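Local atomic coordinates of L-tyrosine isonitrile synthase (Pseudomonas aeruginosa, PDB entry 3E59), a protein that converts L-tyrosine into its isonitrile derivative in paerucumarin biosynthesis, taking the isonitrile carbon from C2 of ribulose 5-phosphate. Residues A[22-27]-A[254-259]; A[17-22]-A[266-271]; A[66-71]-A[113-118]; A[92-97]-A[146-151]. All blocks are in the same frame, centred on the assembly; numbering follows the deposited sequence.

Contact 1 of 4, residues A[22-27]-A[254-259]. With PO4 (phosphate ion), chain E.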
# COMPACT_ATOMS: atom_id res chain seq x y z
N TYR A 22 0.45 -11.69 9.00
CA TYR A 22 0.38 -11.11 7.66
C TYR A 22 1.45 -10.06 7.39
O TYR A 22 1.32 -9.23 6.48
CB TYR A 22 -1.02 -10.51 7.43
CG TYR A 22 -2.14 -11.51 7.68
CD1 TYR A 22 -2.45 -12.49 6.73
CD2 TYR A 22 -2.86 -11.49 8.88
CE1 TYR A 22 -3.45 -13.41 6.97
CE2 TYR A 22 -3.86 -12.42 9.12
CZ TYR A 22 -4.15 -13.37 8.15
OH TYR A 22 -5.15 -14.29 8.37
N ARG A 23 2.53 -10.10 8.17
CA ARG A 23 3.56 -9.06 8.09
C ARG A 23 4.43 -9.20 6.83
O ARG A 23 4.87 -10.30 6.47
CB ARG A 23 4.41 -9.05 9.37
CG ARG A 23 5.36 -7.86 9.47
CD ARG A 23 6.13 -7.80 10.78
NE ARG A 23 7.01 -8.95 10.98
CZ ARG A 23 8.33 -8.95 10.85
NH1 ARG A 23 8.98 -7.84 10.52
NH2 ARG A 23 9.01 -10.08 11.08
N ARG A 24 4.64 -8.08 6.14
CA ARG A 24 5.63 -8.03 5.06
C ARG A 24 7.02 -7.94 5.69
O ARG A 24 7.25 -7.11 6.58
CB ARG A 24 5.43 -6.80 4.19
CG ARG A 24 4.18 -6.82 3.41
CD ARG A 24 4.08 -5.61 2.53
NE ARG A 24 2.70 -5.49 2.08
CZ ARG A 24 2.24 -5.81 0.87
NH1 ARG A 24 3.06 -6.24 -0.10
NH2 ARG A 24 0.96 -5.66 0.62
N ARG A 25 7.92 -8.81 5.24
CA ARG A 25 9.33 -8.78 5.65
C ARG A 25 10.15 -8.44 4.42
O ARG A 25 9.68 -8.68 3.30
CB ARG A 25 9.77 -10.14 6.18
CG ARG A 25 9.02 -10.65 7.41
CD ARG A 25 9.66 -11.92 7.95
NE ARG A 25 11.00 -11.67 8.46
CZ ARG A 25 11.95 -12.60 8.61
NH1 ARG A 25 11.72 -13.87 8.29
NH2 ARG A 25 13.13 -12.26 9.09
N TYR A 26 11.35 -7.87 4.61
CA TYR A 26 12.28 -7.69 3.50
C TYR A 26 12.69 -9.07 2.98
O TYR A 26 13.11 -9.90 3.77
CB TYR A 26 13.52 -6.88 3.93
CG TYR A 26 13.19 -5.44 4.29
CD1 TYR A 26 13.04 -4.47 3.30
CD2 TYR A 26 12.99 -5.07 5.62
CE1 TYR A 26 12.74 -3.15 3.63
CE2 TYR A 26 12.68 -3.76 5.97
CZ TYR A 26 12.55 -2.81 4.97
OH TYR A 26 12.24 -1.52 5.30
N PRO A 27 12.53 -9.32 1.66
CA PRO A 27 12.93 -10.63 1.09
C PRO A 27 14.35 -11.00 1.50
O PRO A 27 14.64 -12.17 1.74
CB PRO A 27 12.86 -10.39 -0.43
CG PRO A 27 11.84 -9.30 -0.59
CD PRO A 27 11.98 -8.42 0.63
N LEU A 254 -0.20 1.17 9.36
CA LEU A 254 0.07 0.07 8.45
C LEU A 254 0.75 0.58 7.19
O LEU A 254 0.77 1.78 6.93
CB LEU A 254 -1.20 -0.70 8.09
CG LEU A 254 -2.08 -1.27 9.21
CD1 LEU A 254 -3.35 -1.79 8.59
CD2 LEU A 254 -1.37 -2.38 10.01
N SER A 255 1.30 -0.35 6.41
CA SER A 255 2.05 -0.02 5.20
C SER A 255 1.92 -1.19 4.24
O SER A 255 1.60 -2.30 4.65
CB SER A 255 3.52 0.23 5.53
OG SER A 255 4.25 0.71 4.42
N ILE A 256 2.14 -0.93 2.95
CA ILE A 256 2.23 -2.00 1.96
C ILE A 256 3.66 -2.23 1.49
O ILE A 256 3.89 -2.94 0.50
CB ILE A 256 1.22 -1.82 0.75
CG1 ILE A 256 1.19 -0.38 0.21
CG2 ILE A 256 -0.16 -2.22 1.18
CD1 ILE A 256 2.38 -0.00 -0.62
N HIS A 257 4.60 -1.60 2.21
CA HIS A 257 6.03 -1.91 2.11
C HIS A 257 6.51 -2.65 3.35
O HIS A 257 6.01 -2.40 4.44
CB HIS A 257 6.88 -0.65 2.00
CG HIS A 257 6.45 0.28 0.92
ND1 HIS A 257 6.29 1.63 1.13
CD2 HIS A 257 6.14 0.05 -0.38
CE1 HIS A 257 5.91 2.20 0.00
NE2 HIS A 257 5.81 1.27 -0.93
N PRO A 258 7.49 -3.56 3.18
CA PRO A 258 8.21 -4.11 4.34
C PRO A 258 8.80 -2.95 5.13
O PRO A 258 9.22 -1.96 4.53
CB PRO A 258 9.35 -4.92 3.71
CG PRO A 258 8.92 -5.18 2.32
CD PRO A 258 7.97 -4.11 1.90
N GLN A 259 8.83 -3.07 6.46
CA GLN A 259 9.28 -1.99 7.31
C GLN A 259 10.30 -2.47 8.34
O GLN A 259 10.22 -3.63 8.80
CB GLN A 259 8.08 -1.31 8.02
CG GLN A 259 7.09 -0.58 7.08
CD GLN A 259 7.66 0.67 6.40
OE1 GLN A 259 8.68 1.21 6.82
NE2 GLN A 259 6.98 1.13 5.33
P PO4 E . 5.15 4.22 3.55
O1 PO4 E . 6.43 3.44 3.41
O2 PO4 E . 4.76 4.74 2.18
O3 PO4 E . 4.06 3.30 4.14
O4 PO4 E . 5.36 5.42 4.44
O HOH W 1 8.32 -4.76 10.39
O HOH W 2 6.79 -4.64 7.80
O HOH W 3 10.72 0.02 3.31
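Pro258 lies against the ring of Tyr26 and the backbone of Arg25. Its CB sits over the centre of one Tyr26 face, 3.7 Å from the ring centroid, a CH-pi contact almost along the ring normal. The Tyr26 hydroxyl lies near the same proline's carbonyl. Water 3 also joins them, donating to Pro258 O and bonding Tyr26 OH.

Arg24 reaches the other segment with an extended chain from CG to NE. The guanidinium lies beside Ile256. Ile256 O lies over one face, toward the rim, 3.2 Å from Arg24 NE; the angle is poor for a hydrogen bond. The group is instead held by the carbonyls of Ile268, Asp276 and Leu278. Arg24 NH2 also packs on Ile256 CG2, at 3.7 Å. Two more waters close the seam. Water 2 links Arg24 O to Gln259 N, and water 1 links Arg23 NH1 to Gln259 O.

The 254-259 segment grips a phosphate ion, probably from the crystallisation liquor. Ser255 OG donates to PO4 O3 at 2.6 Å, and His257 ND1 donates to O1 at 2.9 Å. Gln259 NE2 bonds both O1 and Ser255 OG, tying the two side chains together. Arg253 and Lys265 also bond the anion. Ser255 OG also accepts from His257 N at 3.2 Å, an ST turn at the end of parallel strand 252-255. The cluster of donors is consistent with an anion-binding pocket.

Contact 2 of 4, residues A[17-22]-A[266-271]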
# COMPACT_ATOMS: atom_id res chain seq x y z
N LYS A 17 -0.56 -10.23 17.50
CA LYS A 17 -0.37 -11.59 16.98
C LYS A 17 -1.20 -11.81 15.72
O LYS A 17 -0.77 -12.50 14.80
CB LYS A 17 -0.68 -12.65 18.05
N GLU A 18 -2.39 -11.20 15.69
CA GLU A 18 -3.24 -11.18 14.50
C GLU A 18 -2.60 -10.47 13.29
O GLU A 18 -2.72 -10.93 12.15
CB GLU A 18 -4.59 -10.52 14.86
CG GLU A 18 -5.61 -10.54 13.75
CD GLU A 18 -6.10 -11.94 13.43
OE1 GLU A 18 -6.38 -12.70 14.38
OE2 GLU A 18 -6.18 -12.27 12.22
N LEU A 19 -1.92 -9.35 13.53
CA LEU A 19 -1.21 -8.62 12.48
C LEU A 19 0.06 -9.34 12.03
O LEU A 19 0.40 -9.32 10.86
CB LEU A 19 -0.83 -7.20 12.96
CG LEU A 19 -1.93 -6.33 13.57
CD1 LEU A 19 -1.34 -5.10 14.27
CD2 LEU A 19 -2.95 -5.92 12.51
N LEU A 20 0.77 -9.95 12.99
CA LEU A 20 2.07 -10.56 12.74
C LEU A 20 2.01 -11.72 11.73
O LEU A 20 3.00 -11.98 11.04
CB LEU A 20 2.69 -11.04 14.07
CG LEU A 20 3.34 -9.98 14.98
CD1 LEU A 20 3.66 -10.57 16.32
CD2 LEU A 20 4.60 -9.39 14.33
N LEU A 21 0.87 -12.40 11.68
CA LEU A 21 0.59 -13.45 10.68
C LEU A 21 0.70 -12.98 9.24
O LEU A 21 1.00 -13.78 8.36
CB LEU A 21 -0.83 -14.00 10.88
CG LEU A 21 -1.15 -14.71 12.19
CD1 LEU A 21 -2.66 -14.82 12.35
CD2 LEU A 21 -0.45 -16.09 12.26
N TYR A 22 0.45 -11.69 9.00
CA TYR A 22 0.38 -11.11 7.66
C TYR A 22 1.45 -10.06 7.39
O TYR A 22 1.32 -9.23 6.48
CB TYR A 22 -1.02 -10.51 7.43
CG TYR A 22 -2.14 -11.51 7.68
CD1 TYR A 22 -2.45 -12.49 6.73
CD2 TYR A 22 -2.86 -11.49 8.88
CE1 TYR A 22 -3.45 -13.41 6.97
CE2 TYR A 22 -3.86 -12.42 9.12
CZ TYR A 22 -4.15 -13.37 8.15
OH TYR A 22 -5.15 -14.29 8.37
N PHE A 266 4.10 -0.58 10.02
CA PHE A 266 3.98 -2.03 10.06
C PHE A 266 3.51 -2.56 8.70
O PHE A 266 2.36 -2.35 8.31
CB PHE A 266 3.00 -2.44 11.16
CG PHE A 266 2.85 -3.94 11.33
CD1 PHE A 266 2.03 -4.68 10.47
CD2 PHE A 266 3.52 -4.60 12.36
CE1 PHE A 266 1.88 -6.05 10.62
CE2 PHE A 266 3.38 -5.97 12.53
CZ PHE A 266 2.56 -6.70 11.65
N GLY A 267 4.40 -3.24 7.97
CA GLY A 267 4.04 -3.78 6.65
C GLY A 267 3.10 -4.97 6.75
O GLY A 267 3.32 -5.88 7.55
N ILE A 268 2.05 -4.98 5.94
CA ILE A 268 1.02 -6.02 6.03
C ILE A 268 0.61 -6.54 4.65
O ILE A 268 0.47 -5.77 3.69
CB ILE A 268 -0.23 -5.52 6.85
CG1 ILE A 268 -1.17 -6.68 7.18
CG2 ILE A 268 -0.96 -4.37 6.13
CD1 ILE A 268 -2.05 -6.44 8.39
N HIS A 269 0.43 -7.86 4.57
CA HIS A 269 -0.04 -8.52 3.37
C HIS A 269 -1.56 -8.56 3.34
O HIS A 269 -2.21 -8.54 4.40
CB HIS A 269 0.53 -9.93 3.25
CG HIS A 269 1.94 -9.98 2.74
ND1 HIS A 269 2.27 -9.71 1.43
CD2 HIS A 269 3.10 -10.31 3.35
CE1 HIS A 269 3.57 -9.85 1.26
NE2 HIS A 269 4.10 -10.23 2.41
N MET A 270 -2.11 -8.58 2.14
CA MET A 270 -3.57 -8.55 1.93
C MET A 270 -4.08 -9.74 1.09
O MET A 270 -5.29 -9.96 1.00
CB MET A 270 -3.99 -7.23 1.29
CG MET A 270 -3.70 -5.98 2.10
SD MET A 270 -4.18 -4.51 1.20
CE MET A 270 -3.07 -4.60 -0.22
N MET A 271 -3.17 -10.46 0.45
CA MET A 271 -3.43 -11.71 -0.30
C MET A 271 -2.14 -12.49 -0.21
O MET A 271 -1.07 -11.88 -0.10
CB MET A 271 -3.67 -11.44 -1.78
CG MET A 271 -5.01 -10.87 -2.15
SD MET A 271 -5.09 -10.53 -3.92
CE MET A 271 -5.19 -12.17 -4.59
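Tyr22 and His269 bring the two backbones within 5.0 Å, CA to CA, where the chain leaving helix 11-20 meets the chain leaving strand 265-267. That strand is an edge of the five-stranded parallel sheet, so the contact joins the end of helix 11-20 and the loop after it to the edge of the sheet. Within the first segment, Tyr22 N bonds back to Leu19 O.

Phe266 packs against the end of the helix. Its CG is anti to the backbone N (chi1 -177°), and the ring's far end reaches the turn. Leu19 O meets the ring at its edge, near the ring plane, 3.5 Å from CZ. Leu19 CB touches the same CZ at 3.7 Å. The Leu20 and Phe266 side chains cross at about a right angle, with Leu20 CD2 4.1 Å from Phe266 CE2. Helix 35-55 adds Ile42 and Gln46 to the surroundings of Phe266.

Further along, Ile268 CG1 packs on Tyr22 CB at 3.8 Å, while its CD1 approaches Leu19 CD2. The Tyr22 ring leads away from this segment and meets Phe92 edge-to-face. The His269 ring is held by Asp276 through NE2.

Tyr22 O is where the polar and apolar parts meet. Ile268 CA makes a CA-H...O contact with it at 3.3 Å. His269 N donates to it, modelled at 2.5 Å, so short that the exact length is doubtful; the angle at the hydrogen is 165°.

Contact 3 of 4, residues A[66-71]-A[113-118]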
# COMPACT_ATOMS: atom_id res chain seq x y z
N ALA A 66 -2.23 3.46 0.71
CA ALA A 66 -2.32 2.38 -0.28
C ALA A 66 -3.42 2.66 -1.31
O ALA A 66 -4.16 3.63 -1.19
CB ALA A 66 -2.59 1.05 0.42
N PHE A 67 -3.53 1.77 -2.30
CA PHE A 67 -4.56 1.83 -3.33
C PHE A 67 -4.60 3.18 -4.08
O PHE A 67 -5.63 3.86 -4.09
CB PHE A 67 -5.95 1.50 -2.75
CG PHE A 67 -6.07 0.11 -2.18
CD1 PHE A 67 -5.87 -0.13 -0.81
CD2 PHE A 67 -6.45 -0.96 -3.00
CE1 PHE A 67 -6.02 -1.42 -0.27
CE2 PHE A 67 -6.59 -2.24 -2.48
CZ PHE A 67 -6.38 -2.47 -1.11
N PRO A 68 -3.47 3.56 -4.70
CA PRO A 68 -3.42 4.85 -5.40
C PRO A 68 -4.13 4.84 -6.76
O PRO A 68 -4.91 5.74 -7.06
CB PRO A 68 -1.91 5.09 -5.60
CG PRO A 68 -1.32 3.73 -5.68
CD PRO A 68 -2.17 2.87 -4.74
N ALA A 69 -3.81 3.85 -7.58
CA ALA A 69 -4.32 3.70 -8.93
C ALA A 69 -3.58 2.52 -9.47
O ALA A 69 -2.54 2.15 -8.93
CB ALA A 69 -4.00 4.93 -9.79
N LYS A 70 -4.13 1.91 -10.51
CA LYS A 70 -3.45 0.82 -11.19
C LYS A 70 -2.15 1.33 -11.85
O LYS A 70 -2.07 2.49 -12.27
CB LYS A 70 -4.39 0.20 -12.23
CG LYS A 70 -4.57 -1.32 -12.11
CD LYS A 70 -5.41 -1.73 -10.93
CE LYS A 70 -5.96 -3.15 -11.11
NZ LYS A 70 -5.48 -4.14 -10.11
N SER A 71 -1.13 0.47 -11.93
CA SER A 71 0.05 0.76 -12.75
C SER A 71 -0.38 1.19 -14.17
O SER A 71 -1.31 0.60 -14.74
CB SER A 71 0.95 -0.47 -12.82
OG SER A 71 1.81 -0.44 -13.96
N CYS A 113 -5.74 5.33 3.24
CA CYS A 113 -5.34 6.70 2.94
C CYS A 113 -4.68 6.73 1.56
O CYS A 113 -3.46 6.71 1.42
CB CYS A 113 -4.44 7.25 4.04
SG CYS A 113 -5.29 7.38 5.67
N SER A 114 -5.51 6.78 0.53
CA SER A 114 -5.04 6.71 -0.83
C SER A 114 -3.99 7.76 -1.12
O SER A 114 -4.17 8.95 -0.82
CB SER A 114 -6.21 6.86 -1.80
OG SER A 114 -5.70 6.97 -3.12
N ASP A 115 -2.88 7.32 -1.71
CA ASP A 115 -1.81 8.21 -2.12
C ASP A 115 -1.82 8.49 -3.62
O ASP A 115 -0.83 8.96 -4.19
CB ASP A 115 -0.44 7.68 -1.64
CG ASP A 115 -0.21 6.19 -1.96
OD1 ASP A 115 -1.13 5.46 -2.40
OD2 ASP A 115 0.93 5.75 -1.73
N GLY A 116 -2.95 8.22 -4.27
CA GLY A 116 -3.07 8.38 -5.72
C GLY A 116 -2.85 9.81 -6.12
O GLY A 116 -2.15 10.09 -7.08
N ARG A 117 -3.44 10.72 -5.35
CA ARG A 117 -3.36 12.13 -5.62
C ARG A 117 -1.99 12.74 -5.29
O ARG A 117 -1.64 13.75 -5.86
CB ARG A 117 -4.47 12.89 -4.90
CG ARG A 117 -4.74 14.31 -5.43
CD ARG A 117 -5.46 14.28 -6.77
NE ARG A 117 -6.84 13.84 -6.64
CZ ARG A 117 -7.60 13.43 -7.66
NH1 ARG A 117 -7.10 13.38 -8.89
NH2 ARG A 117 -8.85 13.04 -7.43
N VAL A 118 -1.24 12.12 -4.38
CA VAL A 118 0.01 12.73 -3.87
C VAL A 118 1.15 12.82 -4.90
O VAL A 118 1.98 13.74 -4.82
CB VAL A 118 0.53 12.11 -2.50
CG1 VAL A 118 -0.62 11.83 -1.53
CG2 VAL A 118 1.37 10.88 -2.71
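Pro68 and Gly116 bring the two backbones together at a CA separation of 3.6 Å, and Ala66 lies near Ser114 at 5.1 Å. Both segments follow parallel strands, and the second turns into the short helix 116-119. Two carbonyls of the first segment point at CA hydrogens of the second. Ala66 O receives a nearly straight CA-H...O contact from Ser114 CA at 3.2 Å. Pro68 O receives a longer and more bent one from Gly116 CA.

Gly116 has no side chain, and Pro68 CB lies 3.5 Å from its CA, tight for two carbons.

The proline ring also lies side by side with Asp115. CB, CG and CD of the ring all face Asp115 OD1, with CB nearest at 3.3 Å. Asp115 CG stands between the backbone N and the carbonyl carbon (chi1 48°), beside the proline. Its side chain is about 6 Å from a bound phosphate, probably from the crystallisation liquor, which may mark a nearby pocket. Ser114 OG is 3.3 Å from Phe67 O. A hydrogen bond there is possible but not settled, because the same proton has another acceptor within reach.

The Phe67 ring leads away and is covered by helices 84-103 and 127-144. Trp281 touches Ala66, Phe67 and Pro68. Trp240 of helix 219-247 donates to Cys113 O and packs on Asp115. The contact thus joins the loops after neighbouring strands 60-64 and 108-112.

Contact 4 of 4, residues A[92-97]-A[146-151]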
# COMPACT_ATOMS: atom_id res chain seq x y z
N PHE A 92 -10.16 -8.87 2.70
CA PHE A 92 -9.24 -9.34 3.73
C PHE A 92 -9.11 -8.35 4.89
O PHE A 92 -9.12 -8.74 6.06
CB PHE A 92 -7.83 -9.64 3.18
CG PHE A 92 -6.81 -9.83 4.27
CD1 PHE A 92 -6.68 -11.06 4.91
CD2 PHE A 92 -6.04 -8.75 4.71
CE1 PHE A 92 -5.79 -11.22 5.94
CE2 PHE A 92 -5.13 -8.90 5.75
CZ PHE A 92 -5.00 -10.14 6.36
N LEU A 93 -8.95 -7.07 4.53
CA LEU A 93 -8.71 -6.03 5.52
C LEU A 93 -9.93 -5.87 6.40
O LEU A 93 -9.81 -5.66 7.62
CB LEU A 93 -8.38 -4.70 4.83
CG LEU A 93 -7.03 -4.54 4.12
CD1 LEU A 93 -7.00 -3.23 3.37
CD2 LEU A 93 -5.88 -4.63 5.10
N ASN A 94 -11.10 -5.95 5.78
CA ASN A 94 -12.33 -5.93 6.54
C ASN A 94 -12.47 -7.11 7.51
O ASN A 94 -12.93 -6.92 8.63
CB ASN A 94 -13.55 -5.83 5.63
CG ASN A 94 -14.80 -5.45 6.39
OD1 ASN A 94 -14.91 -4.31 6.85
ND2 ASN A 94 -15.72 -6.39 6.56
N HIS A 95 -12.07 -8.30 7.08
CA HIS A 95 -12.21 -9.49 7.93
C HIS A 95 -11.21 -9.46 9.08
O HIS A 95 -11.51 -9.92 10.17
CB HIS A 95 -12.09 -10.80 7.13
CG HIS A 95 -12.46 -12.02 7.91
ND1 HIS A 95 -11.57 -13.05 8.16
CD2 HIS A 95 -13.62 -12.37 8.53
CE1 HIS A 95 -12.17 -13.98 8.88
NE2 HIS A 95 -13.41 -13.60 9.12
N LEU A 96 -10.03 -8.90 8.83
CA LEU A 96 -9.05 -8.64 9.88
C LEU A 96 -9.67 -7.82 11.04
O LEU A 96 -9.48 -8.13 12.22
CB LEU A 96 -7.84 -7.93 9.27
CG LEU A 96 -6.59 -7.64 10.11
CD1 LEU A 96 -5.84 -8.91 10.52
CD2 LEU A 96 -5.67 -6.75 9.32
N CYS A 97 -10.43 -6.78 10.70
CA CYS A 97 -11.10 -5.93 11.69
C CYS A 97 -12.16 -6.72 12.46
O CYS A 97 -12.30 -6.55 13.67
CB CYS A 97 -11.74 -4.70 11.01
SG CYS A 97 -10.58 -3.44 10.43
N ALA A 146 -18.18 -4.22 3.16
CA ALA A 146 -17.17 -3.88 4.15
C ALA A 146 -17.61 -2.64 4.92
O ALA A 146 -17.86 -1.60 4.32
CB ALA A 146 -15.84 -3.66 3.50
N THR A 147 -17.75 -2.77 6.23
CA THR A 147 -18.15 -1.65 7.06
C THR A 147 -17.02 -1.10 7.94
O THR A 147 -17.21 -0.09 8.63
CB THR A 147 -19.36 -2.01 7.96
OG1 THR A 147 -18.95 -3.01 8.90
CG2 THR A 147 -20.53 -2.54 7.13
N HIS A 148 -15.85 -1.75 7.95
CA HIS A 148 -14.76 -1.32 8.84
C HIS A 148 -13.64 -0.65 8.06
O HIS A 148 -12.57 -0.35 8.61
CB HIS A 148 -14.25 -2.48 9.69
CG HIS A 148 -15.35 -3.21 10.42
ND1 HIS A 148 -15.72 -4.49 10.11
CD2 HIS A 148 -16.18 -2.80 11.41
CE1 HIS A 148 -16.73 -4.86 10.89
NE2 HIS A 148 -17.03 -3.85 11.68
N ILE A 149 -13.91 -0.41 6.78
CA ILE A 149 -12.93 0.17 5.86
C ILE A 149 -13.40 1.55 5.45
O ILE A 149 -14.45 1.71 4.84
CB ILE A 149 -12.71 -0.75 4.60
CG1 ILE A 149 -12.34 -2.17 5.02
CG2 ILE A 149 -11.61 -0.18 3.68
CD1 ILE A 149 -11.16 -2.27 6.02
N GLY A 150 -12.63 2.56 5.82
CA GLY A 150 -12.88 3.93 5.35
C GLY A 150 -11.85 4.36 4.32
O GLY A 150 -10.83 3.71 4.14
N VAL A 151 -12.14 5.45 3.62
CA VAL A 151 -11.21 6.03 2.66
C VAL A 151 -10.96 7.49 3.02
O VAL A 151 -11.89 8.22 3.37
CB VAL A 151 -11.71 5.91 1.18
CG1 VAL A 151 -10.67 6.43 0.22
CG2 VAL A 151 -12.02 4.46 0.82
O HOH W 4 -18.18 -5.48 7.98
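Asn94 OD1 accepts a hydrogen bond from His148 N at 2.9 Å. The donor lies nearly in line with the amide carbonyl, at a C=O...N angle of 166°. The same oxygen takes a second, weak bond from His148 ND1 at 3.4 Å. Amide and imidazole planes are only 16° apart, while the two side chains cross at about a right angle. The amide's other end is also used. Asn94 ND2 donates to water 4 at 3.0 Å, and this water bonds Thr147 OG1. Thr147 OG1 in turn sits over the centre of one face of the His148 ring.

Asn94 CG is anti to the backbone N (chi1 -165°), which carries the amide out from the helix to the loop. Ala146 CB packs against it, 3.5 Å from OD1. One turn on, Cys97 CB meets His148 CB at 3.6 Å. At the other end, Ile149 puts its CD1 against the helix backbone, 3.7 Å from Asn94 N, and beside Leu93 CB.

Helix 84-103 is thereby fixed to the start of strand 149-151, an edge strand of the parallel sheet. Ile110 of the adjacent strand 108-112 touches Leu93, Cys97 and Ile149, and Ile141 of helix 127-144 covers Ala146 and Ile149. The chemistry is divided: one amide bonds His148 N, weakly His148 ND1, and through water Thr147 OG1, while Leu93, Cys97 and Ile149 make apolar contacts shared with Ile110.

In the fold
Contacts 1 and 3 are buried nearer the chain centre, contact 2 is partly buried, and contact 4 is a buried contact farther out. Contacts 1 and 2 share Tyr22 and reach neighbouring strands 252-255 and 265-267. Arg24 joins them through Gly267 O and Ile268 O. Contact 4 lies at the opposite edge strand, yet Phe92 packs on Tyr22 and His269. Contact 3 joins loops after inner strands, and its Phe67 touches Met270 and Leu93. Chemistry follows position: three bridging waters and a phosphate at contact 1, one backbone bond with apolar packing at contact 2, close backbone approach at contact 3, and a side-chain amide with one bridging water at contact 4.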